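Local atomic coordinates of extracellular solute-binding protein, family 1 (Bifidobacterium longum subsp. infantis, PDB entry 6FTH), a protein that probably binds human milk oligosaccharides outside the cell and delivers them to an ABC transporter for uptake. Residues 228-242 / 443-455. Numbering follows the deposited sequence.
Sequences KGASPTGFYAKNGVV and DPVKDYIPDYVNP
Phe235 meets Ile449 through its CB, 3.9 Å from Ile449 CD1, while its ring is turned away from the loop 443-455 and has Ala230 O and Thr233 OG1 at its edge, in plane; Trp510 of helix 503-518 meets the same ring with the two planes inclined to each other. Within the loop, Pro450 CB lies over one face of the Tyr452 ring, offset toward its rim. A third flat group, the Asp447 carboxylate, is gripped at both oxygens. Asn239 N approaches Asp447 OD1 nearly along the C-O axis at 2.9 Å, with an almost straight N-H...O angle of 176°. Asp443 N reaches Asp447 OD2 on its anti side at 2.8 Å, 31° out of the carboxylate plane. Asp447 CG lies anti to the carbonyl carbon (chi1 -56°), which swings the carboxylate over to the hairpin turn. With an alanine in place of Asp447, both Asn239 N and Asp443 N would probably be left without their acceptor, and the turn would be less firmly tied to the loop. Beside the Asn239-Asp447 bond, Gly240 N donates to Lys446 O at 2.8 Å. Ile449 supplies the apolar part: its CG1 lies 3.9 Å from Ala237 CB, and its CD1 reaches on among Ala230, Phe235 and Val242. At the far end Lys228 NZ and Asp451 OD2 form a long salt bridge of 3.9 Å, flanked by water 1, which accepts from Lys228 NZ and probably donates to Asp451 OD2; Tyr448 OH donates to the syn lone pair of Asp451 OD1, steadying that carboxylate. Asp443 OD1 accepts from Val445 N (an Asx turn) and Lys446 N (an Asx motif). Together these contacts dock a beta-hairpin with a two-residue loop, Asn239-Gly240, in a type I' turn from Lys238 to Val241, onto the irregular loop preceding helix 457-484.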
ATOM      1  N   LYS A 228      -2.215   1.283   3.852  1.00 14.17           N
ATOM      2  CA  LYS A 228      -3.084   0.312   4.524  1.00 13.83           C
ATOM      3  C   LYS A 228      -3.336   0.766   5.959  1.00 17.25           C
ATOM      4  O   LYS A 228      -2.563   1.537   6.535  1.00 17.00           O
ATOM      5  CB  LYS A 228      -2.479  -1.097   4.535  1.00 18.51           C
ATOM      6  CG  LYS A 228      -1.065  -1.199   5.105  1.00 17.88           C
ATOM      7  CD  LYS A 228      -0.523  -2.635   5.011  1.00 18.74           C
ATOM      8  CE  LYS A 228       0.875  -2.794   5.617  1.00 20.77           C
ATOM      9  NZ  LYS A 228       1.962  -2.177   4.800  1.00 20.75           N
ATOM     10  N   GLY A 229      -4.427   0.272   6.525  1.00 17.41           N
ATOM     11  CA  GLY A 229      -4.709   0.446   7.941  1.00 18.63           C
ATOM     12  C   GLY A 229      -5.807   1.450   8.236  1.00 15.70           C
ATOM     13  O   GLY A 229      -6.725   1.661   7.438  1.00 18.23           O
ATOM     14  N   ALA A 230      -5.704   2.107   9.391  1.00 15.62           N
ATOM     15  CA  ALA A 230      -6.764   3.009   9.837  1.00 13.11           C
ATOM     16  C   ALA A 230      -6.752   4.343   9.096  1.00 12.32           C
ATOM     17  O   ALA A 230      -7.794   4.997   8.946  1.00 12.31           O
ATOM     18  CB  ALA A 230      -6.601   3.292  11.336  1.00 14.75           C
ATOM     19  N   SER A 231      -5.582   4.785   8.657  1.00 12.36           N
ATOM     20  CA  SER A 231      -5.488   6.101   8.035  1.00 11.52           C
ATOM     21  C   SER A 231      -6.348   6.258   6.786  1.00 11.57           C
ATOM     22  O   SER A 231      -7.011   7.302   6.652  1.00 13.14           O
ATOM     23  CB  SER A 231      -4.018   6.452   7.765  1.00 11.35           C
ATOM     24  OG  SER A 231      -3.901   7.724   7.192  1.00 11.94           O
ATOM     25  N   PRO A 232      -6.436   5.283   5.882  1.00 10.89           N
ATOM     26  CA  PRO A 232      -7.340   5.453   4.738  1.00 14.95           C
ATOM     27  C   PRO A 232      -8.789   5.656   5.103  1.00 13.73           C
ATOM     28  O   PRO A 232      -9.557   6.092   4.241  1.00 13.06           O
ATOM     29  CB  PRO A 232      -7.148   4.157   3.945  1.00 14.99           C
ATOM     30  CG  PRO A 232      -5.761   3.752   4.253  1.00 13.77           C
ATOM     31  CD  PRO A 232      -5.559   4.121   5.697  1.00 13.17           C
ATOM     32  N   THR A 233      -9.203   5.359   6.330  1.00 13.46           N
ATOM     33  CA  THR A 233     -10.577   5.591   6.748  1.00 12.84           C
ATOM     34  C   THR A 233     -10.752   6.855   7.573  1.00 13.18           C
ATOM     35  O   THR A 233     -11.862   7.123   8.045  1.00 15.61           O
ATOM     36  CB  THR A 233     -11.152   4.369   7.484  1.00 16.34           C
ATOM     37  OG1 THR A 233     -10.467   4.130   8.718  1.00 15.77           O
ATOM     38  CG2 THR A 233     -11.037   3.122   6.607  1.00 18.24           C
ATOM     39  N   GLY A 234      -9.709   7.664   7.727  1.00 11.99           N
ATOM     40  CA  GLY A 234      -9.835   8.979   8.303  1.00 12.48           C
ATOM     41  C   GLY A 234      -9.267   9.166   9.698  1.00 13.10           C
ATOM     42  O   GLY A 234      -9.614  10.156  10.344  1.00 14.39           O
ATOM     43  N   PHE A 235      -8.401   8.276  10.163  1.00 11.64           N
ATOM     44  CA  PHE A 235      -7.864   8.347  11.525  1.00 12.51           C
ATOM     45  C   PHE A 235      -6.362   8.587  11.543  1.00 12.37           C
ATOM     46  O   PHE A 235      -5.642   8.250  10.597  1.00 11.52           O
ATOM     47  CB  PHE A 235      -8.219   7.085  12.314  1.00 11.40           C
ATOM     48  CG  PHE A 235      -9.695   6.850  12.354  1.00 11.70           C
ATOM     49  CD1 PHE A 235     -10.487   7.519  13.265  1.00 14.00           C
ATOM     50  CD2 PHE A 235     -10.310   6.086  11.366  1.00 13.50           C
ATOM     51  CE1 PHE A 235     -11.866   7.379  13.245  1.00 13.31           C
ATOM     52  CE2 PHE A 235     -11.684   5.939  11.343  1.00 14.78           C
ATOM     53  CZ  PHE A 235     -12.464   6.580  12.280  1.00 14.46           C
ATOM     54  N   TYR A 236      -5.905   9.194  12.641  1.00 11.71           N
ATOM     55  CA  TYR A 236      -4.495   9.437  12.861  1.00 10.78           C
ATOM     56  C   TYR A 236      -4.229   9.410  14.352  1.00 10.79           C
ATOM     57  O   TYR A 236      -5.148   9.308  15.163  1.00 11.18           O
ATOM     58  CB  TYR A 236      -4.030  10.768  12.285  1.00 11.54           C
ATOM     59  CG  TYR A 236      -4.507  12.019  12.975  1.00 11.02           C
ATOM     60  CD1 TYR A 236      -5.792  12.507  12.748  1.00 11.48           C
ATOM     61  CD2 TYR A 236      -3.654  12.744  13.796  1.00 12.86           C
ATOM     62  CE1 TYR A 236      -6.223  13.660  13.351  1.00 13.63           C
ATOM     63  CE2 TYR A 236      -4.081  13.888  14.415  1.00 11.93           C
ATOM     64  CZ  TYR A 236      -5.364  14.357  14.178  1.00 13.75           C
ATOM     65  OH  TYR A 236      -5.831  15.518  14.757  1.00 17.67           O
ATOM     66  N   ALA A 237      -2.955   9.485  14.704  1.00 10.70           N
ATOM     67  CA  ALA A 237      -2.554   9.573  16.102  1.00 10.66           C
ATOM     68  C   ALA A 237      -1.505  10.661  16.258  1.00 11.85           C
ATOM     69  O   ALA A 237      -0.707  10.914  15.353  1.00 11.19           O
ATOM     70  CB  ALA A 237      -1.989   8.258  16.634  1.00 11.96           C
ATOM     71  N   LYS A 238      -1.512  11.301  17.421  1.00 11.48           N
ATOM     72  CA  LYS A 238      -0.450  12.228  17.779  1.00 12.89           C
ATOM     73  C   LYS A 238      -0.289  12.167  19.287  1.00 13.14           C
ATOM     74  O   LYS A 238      -1.283  12.222  20.011  1.00 12.11           O
ATOM     75  CB  LYS A 238      -0.820  13.655  17.351  1.00 17.67           C
ATOM     76  CG  LYS A 238       0.288  14.428  16.705  1.00 26.81           C
ATOM     77  CD  LYS A 238      -0.104  15.884  16.486  1.00 20.35           C
ATOM     78  CE  LYS A 238      -0.513  16.150  15.050  1.00 18.83           C
ATOM     79  NZ  LYS A 238      -0.571  17.624  14.820  1.00 21.42           N
ATOM     80  N   ASN A 239       0.949  12.015  19.754  1.00 10.83           N
ATOM     81  CA  ASN A 239       1.216  11.970  21.193  1.00 12.46           C
ATOM     82  C   ASN A 239       0.420  10.868  21.878  1.00 12.73           C
ATOM     83  O   ASN A 239       0.015  11.009  23.033  1.00 14.06           O
ATOM     84  CB  ASN A 239       0.884  13.306  21.866  1.00 13.87           C
ATOM     85  CG  ASN A 239       1.441  14.481  21.130  1.00 13.80           C
ATOM     86  OD1 ASN A 239       0.693  15.353  20.652  1.00 19.97           O
ATOM     87  ND2 ASN A 239       2.735  14.512  21.015  1.00 14.22           N
ATOM     88  N   GLY A 240       0.184   9.752  21.191  1.00 10.81           N
ATOM     89  CA  GLY A 240      -0.535   8.615  21.755  1.00 12.29           C
ATOM     90  C   GLY A 240      -2.041   8.767  21.809  1.00 10.54           C
ATOM     91  O   GLY A 240      -2.714   7.927  22.422  1.00 12.17           O
ATOM     92  N   VAL A 241      -2.576   9.807  21.173  1.00 10.53           N
ATOM     93  CA  VAL A 241      -4.003  10.118  21.174  1.00  9.99           C
ATOM     94  C   VAL A 241      -4.513   9.935  19.753  1.00 11.01           C
ATOM     95  O   VAL A 241      -3.994  10.561  18.814  1.00 11.33           O
ATOM     96  CB  VAL A 241      -4.268  11.546  21.673  1.00 12.37           C
ATOM     97  CG1 VAL A 241      -5.754  11.849  21.716  1.00 12.53           C
ATOM     98  CG2 VAL A 241      -3.613  11.779  23.048  1.00 12.93           C
ATOM     99  N   VAL A 242      -5.531   9.096  19.595  1.00 11.13           N
ATOM    100  CA  VAL A 242      -6.147   8.856  18.295  1.00 11.19           C
ATOM    101  C   VAL A 242      -7.236   9.886  18.052  1.00 10.87           C
ATOM    102  O   VAL A 242      -8.049  10.179  18.949  1.00 12.21           O
ATOM    103  CB  VAL A 242      -6.710   7.429  18.240  1.00 10.94           C
ATOM    104  CG1 VAL A 242      -7.555   7.267  16.982  1.00 12.83           C
ATOM    105  CG2 VAL A 242      -5.568   6.402  18.262  1.00 13.40           C
ATOM    106  N   ASP A 443       7.057  10.210  15.669  1.00 10.99           N
ATOM    107  CA  ASP A 443       7.325   8.965  16.360  1.00 11.81           C
ATOM    108  C   ASP A 443       6.454   7.863  15.766  1.00 11.70           C
ATOM    109  O   ASP A 443       5.236   8.037  15.647  1.00 11.56           O
ATOM    110  CB  ASP A 443       7.032   9.131  17.849  1.00 10.89           C
ATOM    111  CG  ASP A 443       7.373   7.913  18.641  1.00 11.85           C
ATOM    112  OD1 ASP A 443       6.718   6.861  18.481  1.00 13.64           O
ATOM    113  OD2 ASP A 443       8.317   8.011  19.472  1.00 16.51           O
ATOM    114  N   PRO A 444       7.029   6.734  15.337  1.00 10.13           N
ATOM    115  CA  PRO A 444       6.243   5.755  14.572  1.00 12.96           C
ATOM    116  C   PRO A 444       5.250   4.972  15.400  1.00 11.27           C
ATOM    117  O   PRO A 444       4.436   4.225  14.826  1.00 12.53           O
ATOM    118  CB  PRO A 444       7.310   4.843  13.964  1.00 17.47           C
ATOM    119  CG  PRO A 444       8.466   4.999  14.832  1.00 16.55           C
ATOM    120  CD  PRO A 444       8.447   6.374  15.422  1.00 13.52           C
ATOM    121  N   VAL A 445       5.294   5.106  16.727  1.00 10.81           N
ATOM    122  CA  VAL A 445       4.293   4.522  17.608  1.00 12.17           C
ATOM    123  C   VAL A 445       3.332   5.566  18.157  1.00 12.80           C
ATOM    124  O   VAL A 445       2.124   5.331  18.192  1.00 13.88           O
ATOM    125  CB  VAL A 445       4.965   3.750  18.755  1.00 14.12           C
ATOM    126  CG1 VAL A 445       3.915   3.236  19.722  1.00 18.18           C
ATOM    127  CG2 VAL A 445       5.802   2.628  18.220  1.00 17.05           C
ATOM    128  N   LYS A 446       3.834   6.727  18.579  1.00 11.20           N
ATOM    129  CA  LYS A 446       2.992   7.721  19.237  1.00 12.89           C
ATOM    130  C   LYS A 446       2.268   8.634  18.253  1.00 10.44           C
ATOM    131  O   LYS A 446       1.213   9.181  18.601  1.00 11.03           O
ATOM    132  CB  LYS A 446       3.804   8.547  20.241  1.00 13.76           C
ATOM    133  CG  LYS A 446       4.394   7.636  21.322  1.00 18.55           C
ATOM    134  CD  LYS A 446       4.805   8.371  22.578  1.00 22.74           C
ATOM    135  CE  LYS A 446       6.076   9.114  22.368  1.00 25.04           C
ATOM    136  NZ  LYS A 446       6.292  10.028  23.554  1.00 30.80           N
ATOM    137  N   ASP A 447       2.772   8.769  17.011  1.00 11.38           N
ATOM    138  CA  ASP A 447       2.230   9.710  16.036  1.00 11.25           C
ATOM    139  C   ASP A 447       1.714   9.002  14.782  1.00 10.92           C
ATOM    140  O   ASP A 447       1.580   9.633  13.724  1.00 11.35           O
ATOM    141  CB  ASP A 447       3.278  10.763  15.642  1.00 10.01           C
ATOM    142  CG  ASP A 447       3.845  11.520  16.824  1.00 12.37           C
ATOM    143  OD1 ASP A 447       3.096  11.793  17.773  1.00 13.23           O
ATOM    144  OD2 ASP A 447       5.042  11.881  16.779  1.00 12.78           O
ATOM    145  N   TYR A 448       1.439   7.709  14.892  1.00 10.70           N
ATOM    146  CA  TYR A 448       1.028   6.877  13.766  1.00 10.53           C
ATOM    147  C   TYR A 448       0.345   5.661  14.362  1.00 12.48           C
ATOM    148  O   TYR A 448       0.904   5.032  15.269  1.00 13.60           O
ATOM    149  CB  TYR A 448       2.278   6.437  12.971  1.00 13.92           C
ATOM    150  CG  TYR A 448       2.012   5.601  11.737  1.00 11.78           C
ATOM    151  CD1 TYR A 448       1.773   6.205  10.528  1.00 10.82           C
ATOM    152  CD2 TYR A 448       2.038   4.208  11.786  1.00 14.31           C
ATOM    153  CE1 TYR A 448       1.535   5.445   9.389  1.00 12.05           C
ATOM    154  CE2 TYR A 448       1.829   3.450  10.649  1.00 13.50           C
ATOM    155  CZ  TYR A 448       1.569   4.091   9.473  1.00 13.95           C
ATOM    156  OH  TYR A 448       1.322   3.330   8.345  1.00 14.15           O
ATOM    157  N   ILE A 449      -0.853   5.331  13.890  1.00 11.28           N
ATOM    158  CA  ILE A 449      -1.529   4.111  14.320  1.00 11.56           C
ATOM    159  C   ILE A 449      -0.844   2.929  13.648  1.00 13.60           C
ATOM    160  O   ILE A 449      -0.936   2.802  12.420  1.00 14.27           O
ATOM    161  CB  ILE A 449      -3.018   4.157  13.962  1.00 10.63           C
ATOM    162  CG1 ILE A 449      -3.691   5.371  14.623  1.00 10.48           C
ATOM    163  CG2 ILE A 449      -3.674   2.845  14.352  1.00 14.05           C
ATOM    164  CD1 ILE A 449      -5.050   5.671  14.018  1.00 14.26           C
ATOM    165  N   PRO A 450      -0.119   2.080  14.377  1.00 14.25           N
ATOM    166  CA  PRO A 450       0.651   1.026  13.701  1.00 15.17           C
ATOM    167  C   PRO A 450      -0.214   0.085  12.882  1.00 14.54           C
ATOM    168  O   PRO A 450      -1.393  -0.173  13.185  1.00 13.68           O
ATOM    169  CB  PRO A 450       1.361   0.297  14.855  1.00 14.58           C
ATOM    170  CG  PRO A 450       1.517   1.352  15.899  1.00 14.72           C
ATOM    171  CD  PRO A 450       0.212   2.138  15.813  1.00 13.10           C
ATOM    172  N   ASP A 451       0.403  -0.430  11.816  1.00 15.85           N
ATOM    173  CA  ASP A 451      -0.308  -1.252  10.864  1.00 13.59           C
ATOM    174  C   ASP A 451      -0.892  -2.507  11.507  1.00 15.98           C
ATOM    175  O   ASP A 451      -1.855  -3.066  10.972  1.00 17.54           O
ATOM    176  CB  ASP A 451       0.665  -1.649   9.754  1.00 15.16           C
ATOM    177  CG  ASP A 451       1.246  -0.461   9.016  1.00 18.27           C
ATOM    178  OD1 ASP A 451       0.658   0.639   9.098  1.00 17.81           O
ATOM    179  OD2 ASP A 451       2.300  -0.636   8.331  1.00 19.97           O
ATOM    180  N   TYR A 452      -0.338  -2.957  12.627  1.00 13.76           N
ATOM    181  CA  TYR A 452      -0.771  -4.182  13.288  1.00 16.13           C
ATOM    182  C   TYR A 452      -1.941  -3.988  14.258  1.00 21.01           C
ATOM    183  O   TYR A 452      -2.381  -4.965  14.873  1.00 23.03           O
ATOM    184  CB  TYR A 452       0.411  -4.836  14.008  1.00 14.48           C
ATOM    185  CG  TYR A 452       1.269  -3.930  14.867  1.00 15.62           C
ATOM    186  CD1 TYR A 452       0.853  -3.561  16.138  1.00 16.95           C
ATOM    187  CD2 TYR A 452       2.503  -3.480  14.428  1.00 19.13           C
ATOM    188  CE1 TYR A 452       1.618  -2.768  16.930  1.00 18.29           C
ATOM    189  CE2 TYR A 452       3.282  -2.660  15.228  1.00 16.54           C
ATOM    190  CZ  TYR A 452       2.838  -2.315  16.480  1.00 16.93           C
ATOM    191  OH  TYR A 452       3.585  -1.485  17.307  1.00 20.48           O
ATOM    192  N   VAL A 453      -2.450  -2.771  14.427  1.00 15.88           N
ATOM    193  CA  VAL A 453      -3.571  -2.544  15.340  1.00 16.49           C
ATOM    194  C   VAL A 453      -4.821  -3.115  14.684  1.00 17.11           C
ATOM    195  O   VAL A 453      -5.326  -2.544  13.717  1.00 19.96           O
ATOM    196  CB  VAL A 453      -3.745  -1.052  15.651  1.00 14.37           C
ATOM    197  CG1 VAL A 453      -4.950  -0.824  16.578  1.00 16.61           C
ATOM    198  CG2 VAL A 453      -2.496  -0.500  16.308  1.00 14.60           C
ATOM    199  N   ASN A 454      -5.302  -4.244  15.206  1.00 21.83           N
ATOM    200  CA  ASN A 454      -6.365  -5.045  14.588  1.00 23.80           C
ATOM    201  C   ASN A 454      -7.573  -5.090  15.529  1.00 18.01           C
ATOM    202  O   ASN A 454      -7.544  -5.852  16.508  1.00 21.43           O
ATOM    203  CB  ASN A 454      -5.849  -6.481  14.376  1.00 27.33           C
ATOM    204  CG  ASN A 454      -4.551  -6.567  13.539  1.00 32.91           C
ATOM    205  OD1 ASN A 454      -3.584  -7.282  13.898  1.00 33.12           O
ATOM    206  ND2 ASN A 454      -4.542  -5.882  12.411  1.00 35.12           N
ATOM    207  N   PRO A 455      -8.646  -4.322  15.279  1.00 16.02           N
ATOM    208  CA  PRO A 455      -9.850  -4.437  16.129  1.00 19.97           C
ATOM    209  C   PRO A 455     -10.468  -5.818  16.025  1.00 27.14           C
ATOM    210  O   PRO A 455     -10.390  -6.477  14.988  1.00 24.70           O
ATOM    211  CB  PRO A 455     -10.793  -3.384  15.551  1.00 21.36           C
ATOM    212  CG  PRO A 455      -9.896  -2.394  14.868  1.00 22.73           C
ATOM    213  CD  PRO A 455      -8.807  -3.242  14.295  1.00 18.32           C
TER
HETATM  214  O   HOH W   1       2.024   0.521   5.937  1.00 13.69           O
HETATM  215  O   HOH W   2      -0.012   2.240   5.829  1.00 14.48           O
HETATM  216  O   HOH W   3      -3.899   0.769  11.255  1.00 26.46           O
HETATM  217  O   HOH W   4      -0.904   9.528  12.279  1.00 11.00           O
HETATM  218  O   HOH W   5       4.743  11.982  20.118  1.00 24.39           O